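Tetur07g02040 (Tetranychus urticae, PDB 6BDJ) is an intradiol ring-cleavage dioxygenase that binds ferric iron and probably opens aromatic rings by inserting both atoms of molecular oxygen. Local coordinates at residues T145-Y150 with I161-F166; P44-E49 with Y86-D91; I61-N66 with S178-V183. All blocks are in the same frame, centred on the assembly; numbering follows the deposited sequence.

Contact 1. Residues T145-Y150 with I161-F166; sequences TPHIHY and IGQIFF. With FE (Fe (III) ion), chain C.
Strands 148-150 and 161-166 run antiparallel at 153° as the two arms of a hairpin, with I148-I164 and Y150-G162 as hydrogen-bonded pairs and H149-Q163 as the non-hydrogen-bonded pair between them. The straightest of the four backbone bonds is G162 N to Y150 O (2.9 Å, 173°), whereas Y150 N meets G162 O from above the carbonyl plane. H147 and H149 both reach the Fe(III) ion through NE2, at 2.5 Å from H147 and 2.3 Å from H149; water 2 and Y96 are further ligands. H147 CG sits between the backbone N and the carbonyl carbon (chi1 58°), which lets ND1 give an in-plane bond of 2.6 Å to T145 O. H149 ND1 instead donates to water 1, at the ring edge, and this water donates a hydrogen bond to G162 O. Q163 runs alongside both histidines: OE1 lies over one face of the H147 ring, offset toward its rim, and NE2 comes 3.4 Å from H149 CE1. The amide is fixed by R144 and G41 O. On the other sheet face the Y150 ring lies flat over the G162 backbone, where a CB would collide with the hydroxyl, and I148 CD1 meets the edge of F166. The two histidines, probably neutral, and Y96, probably tyrosinate, match three of the four protein ligands of the intradiol dioxygenase site; Y141, the second tyrosine, is not bound in this model. T145 O directly, and G162 O through water 1, would probably make each NE2 a better donor to the metal.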
# COMPACT_ATOMS: atom_id res chain seq x y z
N THR A 145 7.64 -1.83 9.98
CA THR A 145 6.55 -2.75 10.22
C THR A 145 5.92 -3.08 8.85
O THR A 145 6.06 -2.29 7.89
CB THR A 145 5.56 -2.12 11.21
OG1 THR A 145 4.46 -3.00 11.46
CG2 THR A 145 5.08 -0.72 10.75
N PRO A 146 5.22 -4.22 8.74
CA PRO A 146 4.69 -4.59 7.41
C PRO A 146 3.64 -3.59 6.94
O PRO A 146 2.83 -3.13 7.73
CB PRO A 146 4.05 -5.97 7.63
CG PRO A 146 4.70 -6.50 8.86
CD PRO A 146 5.03 -5.31 9.71
N HIS A 147 3.66 -3.27 5.67
CA HIS A 147 2.72 -2.32 5.10
C HIS A 147 2.67 -2.40 3.61
O HIS A 147 3.57 -2.97 2.98
CB HIS A 147 3.17 -0.92 5.43
CG HIS A 147 4.54 -0.61 4.94
ND1 HIS A 147 5.67 -0.98 5.62
CD2 HIS A 147 4.96 0.01 3.81
CE1 HIS A 147 6.74 -0.56 4.96
NE2 HIS A 147 6.34 -0.01 3.83
N ILE A 148 1.62 -1.78 3.06
CA ILE A 148 1.48 -1.58 1.63
C ILE A 148 1.35 -0.09 1.41
O ILE A 148 0.52 0.58 2.06
CB ILE A 148 0.22 -2.26 1.10
CG1 ILE A 148 0.33 -3.79 1.25
CG2 ILE A 148 -0.01 -1.91 -0.39
CD1 ILE A 148 -0.96 -4.57 0.97
N HIS A 149 2.13 0.44 0.48
CA HIS A 149 1.99 1.82 0.10
C HIS A 149 0.89 2.04 -0.89
O HIS A 149 0.57 1.14 -1.67
CB HIS A 149 3.21 2.31 -0.59
CG HIS A 149 4.42 2.32 0.24
ND1 HIS A 149 4.87 3.47 0.89
CD2 HIS A 149 5.32 1.35 0.51
CE1 HIS A 149 6.00 3.19 1.51
NE2 HIS A 149 6.29 1.92 1.30
N TYR A 150 0.39 3.28 -0.94
CA TYR A 150 -0.60 3.68 -1.92
C TYR A 150 -0.48 5.16 -2.20
O TYR A 150 -0.10 5.95 -1.33
CB TYR A 150 -2.03 3.31 -1.49
CG TYR A 150 -2.61 4.20 -0.42
CD1 TYR A 150 -2.42 3.94 0.92
CD2 TYR A 150 -3.37 5.31 -0.76
CE1 TYR A 150 -2.95 4.77 1.91
CE2 TYR A 150 -3.90 6.15 0.20
CZ TYR A 150 -3.69 5.87 1.53
OH TYR A 150 -4.24 6.73 2.48
N ILE A 161 -1.14 10.36 -0.47
CA ILE A 161 -0.14 9.31 -0.37
C ILE A 161 -0.24 8.75 1.03
O ILE A 161 -0.32 9.50 2.02
CB ILE A 161 1.29 9.85 -0.57
CG1 ILE A 161 1.48 10.38 -1.99
CG2 ILE A 161 2.34 8.76 -0.25
CD1 ILE A 161 2.75 11.18 -2.19
N GLY A 162 -0.21 7.44 1.14
CA GLY A 162 -0.30 6.82 2.44
C GLY A 162 0.27 5.43 2.49
O GLY A 162 1.02 5.00 1.59
N GLN A 163 -0.03 4.78 3.61
CA GLN A 163 0.41 3.44 3.90
C GLN A 163 -0.70 2.70 4.59
O GLN A 163 -1.39 3.25 5.43
CB GLN A 163 1.66 3.47 4.76
CG GLN A 163 2.88 3.95 3.99
CD GLN A 163 4.18 3.89 4.78
OE1 GLN A 163 4.32 3.09 5.72
NE2 GLN A 163 5.14 4.71 4.38
N ILE A 164 -0.85 1.44 4.21
CA ILE A 164 -1.83 0.53 4.75
C ILE A 164 -1.12 -0.36 5.77
O ILE A 164 -0.10 -0.97 5.47
CB ILE A 164 -2.43 -0.34 3.63
CG1 ILE A 164 -3.01 0.54 2.53
CG2 ILE A 164 -3.49 -1.28 4.19
CD1 ILE A 164 -3.38 -0.17 1.25
N PHE A 165 -1.68 -0.43 6.97
CA PHE A 165 -1.14 -1.26 8.04
C PHE A 165 -2.09 -2.42 8.34
O PHE A 165 -3.23 -2.44 7.90
CB PHE A 165 -0.89 -0.39 9.27
CG PHE A 165 0.11 0.71 9.02
CD1 PHE A 165 1.46 0.41 8.97
CD2 PHE A 165 -0.29 2.01 8.77
CE1 PHE A 165 2.40 1.40 8.70
CE2 PHE A 165 0.65 3.01 8.51
CZ PHE A 165 2.00 2.71 8.50
N PHE A 166 -1.58 -3.37 9.11
CA PHE A 166 -2.33 -4.59 9.48
C PHE A 166 -2.51 -4.68 10.98
O PHE A 166 -1.65 -4.21 11.76
CB PHE A 166 -1.62 -5.81 8.93
CG PHE A 166 -1.52 -5.79 7.44
CD1 PHE A 166 -2.54 -6.30 6.67
CD2 PHE A 166 -0.47 -5.14 6.80
CE1 PHE A 166 -2.49 -6.26 5.27
CE2 PHE A 166 -0.41 -5.08 5.42
CZ PHE A 166 -1.43 -5.64 4.65
FE FE C . 7.99 0.52 2.08
O HOH W 1 3.45 5.79 0.95
O HOH W 2 9.34 2.02 1.28

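Contact 2. Residues P44-E49 with Y86-D91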
# COMPACT_ATOMS: atom_id res chain seq x y z
N PRO A 44 11.03 5.69 -0.50
CA PRO A 44 11.89 5.83 -1.68
C PRO A 44 11.57 4.98 -2.90
O PRO A 44 12.24 5.12 -3.91
CB PRO A 44 13.28 5.41 -1.15
CG PRO A 44 13.05 4.75 0.19
CD PRO A 44 11.58 4.71 0.45
N TYR A 45 10.57 4.11 -2.82
CA TYR A 45 10.41 3.10 -3.87
C TYR A 45 9.20 3.23 -4.78
O TYR A 45 8.87 2.27 -5.49
CB TYR A 45 10.47 1.70 -3.26
CG TYR A 45 11.72 1.47 -2.43
CD1 TYR A 45 12.99 1.77 -2.93
CD2 TYR A 45 11.64 1.00 -1.13
CE1 TYR A 45 14.13 1.54 -2.18
CE2 TYR A 45 12.78 0.77 -0.35
CZ TYR A 45 14.02 1.04 -0.89
OH TYR A 45 15.14 0.82 -0.12
N PHE A 46 8.59 4.43 -4.84
CA PHE A 46 7.54 4.65 -5.82
C PHE A 46 8.14 4.65 -7.20
O PHE A 46 9.24 5.18 -7.42
CB PHE A 46 6.76 5.94 -5.60
CG PHE A 46 5.61 6.13 -6.56
CD1 PHE A 46 4.60 5.18 -6.66
CD2 PHE A 46 5.54 7.25 -7.39
CE1 PHE A 46 3.55 5.34 -7.56
CE2 PHE A 46 4.51 7.42 -8.27
CZ PHE A 46 3.51 6.48 -8.37
N ILE A 47 7.40 4.03 -8.14
CA ILE A 47 7.77 4.03 -9.55
C ILE A 47 6.53 4.47 -10.30
O ILE A 47 5.51 3.79 -10.31
CB ILE A 47 8.22 2.65 -10.06
CG1 ILE A 47 9.51 2.23 -9.35
CG2 ILE A 47 8.51 2.70 -11.56
CD1 ILE A 47 10.00 0.83 -9.71
N GLU A 48 6.65 5.63 -10.92
CA GLU A 48 5.52 6.29 -11.52
C GLU A 48 5.31 5.74 -12.93
O GLU A 48 5.82 6.27 -13.91
CB GLU A 48 5.71 7.80 -11.53
CG GLU A 48 4.41 8.49 -11.89
CD GLU A 48 4.41 10.01 -11.72
OE1 GLU A 48 5.43 10.61 -11.29
OE2 GLU A 48 3.35 10.59 -12.02
N GLU A 49 4.56 4.65 -13.00
CA GLU A 49 4.24 3.95 -14.24
C GLU A 49 2.82 3.45 -14.18
O GLU A 49 2.41 2.92 -13.16
CB GLU A 49 5.19 2.76 -14.45
CG GLU A 49 6.61 3.14 -14.91
CD GLU A 49 7.56 1.94 -14.92
OE1 GLU A 49 7.12 0.82 -14.57
OE2 GLU A 49 8.77 2.12 -15.21
N TYR A 86 -2.51 3.84 -7.10
CA TYR A 86 -1.34 3.01 -7.16
C TYR A 86 -1.07 2.33 -5.84
O TYR A 86 -1.14 2.95 -4.80
CB TYR A 86 -0.11 3.86 -7.44
CG TYR A 86 -0.09 4.65 -8.71
CD1 TYR A 86 -0.87 5.81 -8.84
CD2 TYR A 86 0.72 4.29 -9.79
CE1 TYR A 86 -0.84 6.58 -9.98
CE2 TYR A 86 0.75 5.06 -10.96
CZ TYR A 86 -0.03 6.21 -11.04
OH TYR A 86 -0.03 7.03 -12.14
N ILE A 87 -0.72 1.05 -5.86
CA ILE A 87 -0.10 0.42 -4.70
C ILE A 87 1.23 -0.18 -5.06
O ILE A 87 1.51 -0.49 -6.22
CB ILE A 87 -1.01 -0.62 -4.02
CG1 ILE A 87 -1.34 -1.79 -4.96
CG2 ILE A 87 -2.33 0.04 -3.61
CD1 ILE A 87 -2.02 -2.92 -4.20
N TRP A 88 2.08 -0.28 -4.05
CA TRP A 88 3.32 -1.00 -4.15
C TRP A 88 3.73 -1.48 -2.79
O TRP A 88 3.40 -0.87 -1.75
CB TRP A 88 4.44 -0.18 -4.83
CG TRP A 88 4.97 1.06 -4.04
CD1 TRP A 88 6.21 1.23 -3.45
CD2 TRP A 88 4.28 2.29 -3.85
NE1 TRP A 88 6.32 2.48 -2.91
CE2 TRP A 88 5.15 3.15 -3.12
CE3 TRP A 88 3.01 2.75 -4.20
CZ2 TRP A 88 4.78 4.45 -2.75
CZ3 TRP A 88 2.66 4.05 -3.83
CH2 TRP A 88 3.54 4.88 -3.12
N GLN A 89 4.41 -2.62 -2.79
CA GLN A 89 4.72 -3.31 -1.56
C GLN A 89 5.92 -4.24 -1.78
O GLN A 89 6.21 -4.65 -2.90
CB GLN A 89 3.51 -4.11 -1.10
CG GLN A 89 3.21 -5.30 -2.00
CD GLN A 89 1.98 -6.08 -1.59
OE1 GLN A 89 0.85 -5.64 -1.79
NE2 GLN A 89 2.19 -7.27 -1.06
N PRO A 90 6.59 -4.63 -0.71
CA PRO A 90 7.66 -5.63 -0.88
C PRO A 90 7.16 -7.05 -0.90
O PRO A 90 6.10 -7.35 -0.33
CB PRO A 90 8.51 -5.41 0.35
CG PRO A 90 7.58 -4.92 1.39
CD PRO A 90 6.42 -4.26 0.71
N ASP A 91 7.94 -7.94 -1.50
CA ASP A 91 7.64 -9.38 -1.44
C ASP A 91 7.89 -9.96 -0.04
O ASP A 91 8.34 -9.24 0.85
CB ASP A 91 8.36 -10.16 -2.57
CG ASP A 91 9.82 -10.48 -2.29
OD1 ASP A 91 10.34 -10.25 -1.20
OD2 ASP A 91 10.45 -11.03 -3.20
O HOH W 3 8.54 3.55 -1.05
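F46 fills the angle between two aromatic side chains of strand 86-88, touching each with a different part of its ring. Its CE1-CZ edge is directed at the face of Y86 in an edge-to-face pair, planes at 82° and centroids 5.3 Å apart. CD1 comes down over the six-membered ring of W88, 3.6 Å from CZ3, in a more inclined edge-to-face contact with planes at 51°. Further along the indole, F46 CA stands over the five-membered ring as a CH-pi contact, so backbone and ring of one residue together span the indole face. The anti position of F46 CG to its backbone N (chi1 -176°) carries the ring out to Y86, whose own edge receives E49 O at 3.5 Å from CE2. W88 NE1 donates in the ring plane to water 3 at 3.1 Å, and Y45 N donates to the same water, tying loop to strand. This aromatic cluster seats the loop preceding strand 64-73 on the beta sheet of the dioxygenase fold, beside the metal site: the W88 ring stacks on that of the iron ligand H149. An alanine at W88 would remove the indole face under F46 and the NE1 donor to water 3, and would probably loosen the loop and the packing beside H149. The W88 side chain also touches R151 of strand 148-154 and R120 of strand 120-124. R120 also donates to Y45 O, while E49 forms a salt bridge with R117. Beyond them, the Y45 ring meets those of Y96 and F99 near the iron.

Contact 3. Residues I61-N66 with S178-V183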
# COMPACT_ATOMS: atom_id res chain seq x y z
N ILE A 61 5.77 -15.30 -4.18
CA ILE A 61 5.19 -16.37 -3.38
C ILE A 61 4.74 -15.76 -2.06
O ILE A 61 5.43 -14.93 -1.49
CB ILE A 61 6.20 -17.52 -3.16
CG1 ILE A 61 5.68 -18.59 -2.20
CG2 ILE A 61 7.56 -17.01 -2.69
CD1 ILE A 61 4.43 -19.29 -2.67
N GLY A 62 3.58 -16.18 -1.58
CA GLY A 62 3.09 -15.77 -0.27
C GLY A 62 1.65 -16.17 -0.11
O GLY A 62 1.20 -17.14 -0.75
N ILE A 63 0.93 -15.43 0.74
CA ILE A 63 -0.47 -15.74 1.00
C ILE A 63 -1.30 -14.69 0.29
O ILE A 63 -1.10 -13.50 0.46
CB ILE A 63 -0.79 -15.83 2.50
CG1 ILE A 63 -0.09 -17.08 3.07
CG2 ILE A 63 -2.30 -15.93 2.72
CD1 ILE A 63 -0.06 -17.21 4.58
N ARG A 64 -2.26 -15.18 -0.48
CA ARG A 64 -3.08 -14.33 -1.31
C ARG A 64 -3.93 -13.38 -0.47
O ARG A 64 -4.53 -13.81 0.52
CB ARG A 64 -3.94 -15.19 -2.24
CG ARG A 64 -3.16 -15.65 -3.47
CD ARG A 64 -3.08 -14.54 -4.51
NE ARG A 64 -4.44 -14.24 -5.01
CZ ARG A 64 -5.18 -13.16 -4.75
NH1 ARG A 64 -6.41 -13.11 -5.25
NH2 ARG A 64 -4.74 -12.13 -4.02
N LEU A 65 -3.90 -12.09 -0.84
CA LEU A 65 -4.68 -11.06 -0.19
C LEU A 65 -5.33 -10.21 -1.26
O LEU A 65 -4.65 -9.69 -2.12
CB LEU A 65 -3.76 -10.16 0.63
CG LEU A 65 -4.32 -8.87 1.24
CD1 LEU A 65 -5.56 -9.14 2.08
CD2 LEU A 65 -3.26 -8.21 2.12
N ASN A 66 -6.65 -10.08 -1.19
CA ASN A 66 -7.39 -9.12 -2.00
C ASN A 66 -7.61 -7.83 -1.23
O ASN A 66 -8.23 -7.83 -0.16
CB ASN A 66 -8.75 -9.69 -2.40
CG ASN A 66 -8.64 -10.85 -3.38
OD1 ASN A 66 -7.66 -11.01 -4.09
ND2 ASN A 66 -9.67 -11.68 -3.41
N SER A 178 4.44 -20.12 6.43
CA SER A 178 5.37 -20.12 5.32
C SER A 178 4.79 -19.25 4.20
O SER A 178 3.58 -19.22 4.02
CB SER A 178 5.60 -21.55 4.83
OG SER A 178 6.33 -21.55 3.62
N PRO A 179 5.61 -18.51 3.46
CA PRO A 179 7.05 -18.36 3.63
C PRO A 179 7.47 -17.20 4.53
O PRO A 179 8.66 -16.89 4.61
CB PRO A 179 7.51 -18.06 2.21
CG PRO A 179 6.38 -17.26 1.65
CD PRO A 179 5.10 -17.71 2.35
N TYR A 180 6.52 -16.56 5.19
CA TYR A 180 6.82 -15.32 5.94
C TYR A 180 7.73 -15.62 7.12
O TYR A 180 8.58 -14.81 7.48
CB TYR A 180 5.55 -14.61 6.40
CG TYR A 180 4.71 -14.23 5.23
CD1 TYR A 180 4.98 -13.05 4.52
CD2 TYR A 180 3.66 -15.06 4.79
CE1 TYR A 180 4.24 -12.73 3.42
CE2 TYR A 180 2.91 -14.71 3.68
CZ TYR A 180 3.21 -13.53 3.01
OH TYR A 180 2.49 -13.14 1.91
N ASN A 181 7.61 -16.84 7.64
CA ASN A 181 8.37 -17.29 8.80
C ASN A 181 9.80 -17.70 8.48
O ASN A 181 10.50 -18.13 9.38
CB ASN A 181 7.62 -18.45 9.51
CG ASN A 181 7.44 -19.69 8.64
OD1 ASN A 181 7.85 -19.75 7.48
ND2 ASN A 181 6.81 -20.69 9.22
N GLN A 182 10.24 -17.54 7.23
CA GLN A 182 11.60 -17.93 6.86
C GLN A 182 12.70 -16.87 6.94
O GLN A 182 13.85 -17.27 6.92
CB GLN A 182 11.64 -18.71 5.53
N VAL A 183 12.40 -15.57 7.04
CA VAL A 183 13.46 -14.61 7.42
C VAL A 183 13.25 -14.17 8.85
O VAL A 183 14.22 -13.78 9.52
CB VAL A 183 13.61 -13.40 6.46
CG1 VAL A 183 14.68 -12.41 6.93
CG2 VAL A 183 13.99 -13.91 5.07
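Y180 carries the contact between the end of the loop leading into strand 64-73 and the loop after helix 168-175. From CB, with CG anti to the carbonyl carbon (chi1 -60°), the ring reaches across to I63. CE2 packs against that side chain, 3.9 Å from CG1, which lies at the ring edge and in its plane. CZ lies 3.7 Å from I63 N and also near G62 CA. At the tip, OH accepts a nearly straight hydrogen bond from I63 N (3.0 Å, 170°) and is also hydrogen-bonded to F137 O, so the buried hydroxyl is gripped by two backbone groups. Its closeness to G62, 3.5 Å from OH to CA, means that a CB at that position would collide with the oxygen. P179, entered through a cis peptide bond, lays CD against G62 CA at 3.8 Å and CG near I61 CG1, giving a small apolar patch at the surface beside Y92. The contact fastens the loop after helix 168-175 to the start of strand 64-73, away from the metal site. Inward, the tyrosine rests on I174 of helix 168-175 and L136 of strand 130-136, while I63 leans on L218 of strand 218-226.

Contacts 1 and 2 are buried and contact 3 lies at the surface, yet all three reach the same mixed sheet. Contacts 1 and 2 touch directly, since strands 148-154 and 84-88 are neighbours: H149 N lies 2.9 Å from W88 O, a probable hydrogen bond. Contact 3 meets contact 1 through packing of F166 on L65, but makes no touch with contact 2. Chemistry changes with position. The hairpin of contact 1 relies on backbone pairing and metal ligation, the loop-on-strand packing of contact 2 on aromatic rings and a shared water, and the loop-to-loop join of contact 3 on one tyrosine hydroxyl and a few apolar atoms.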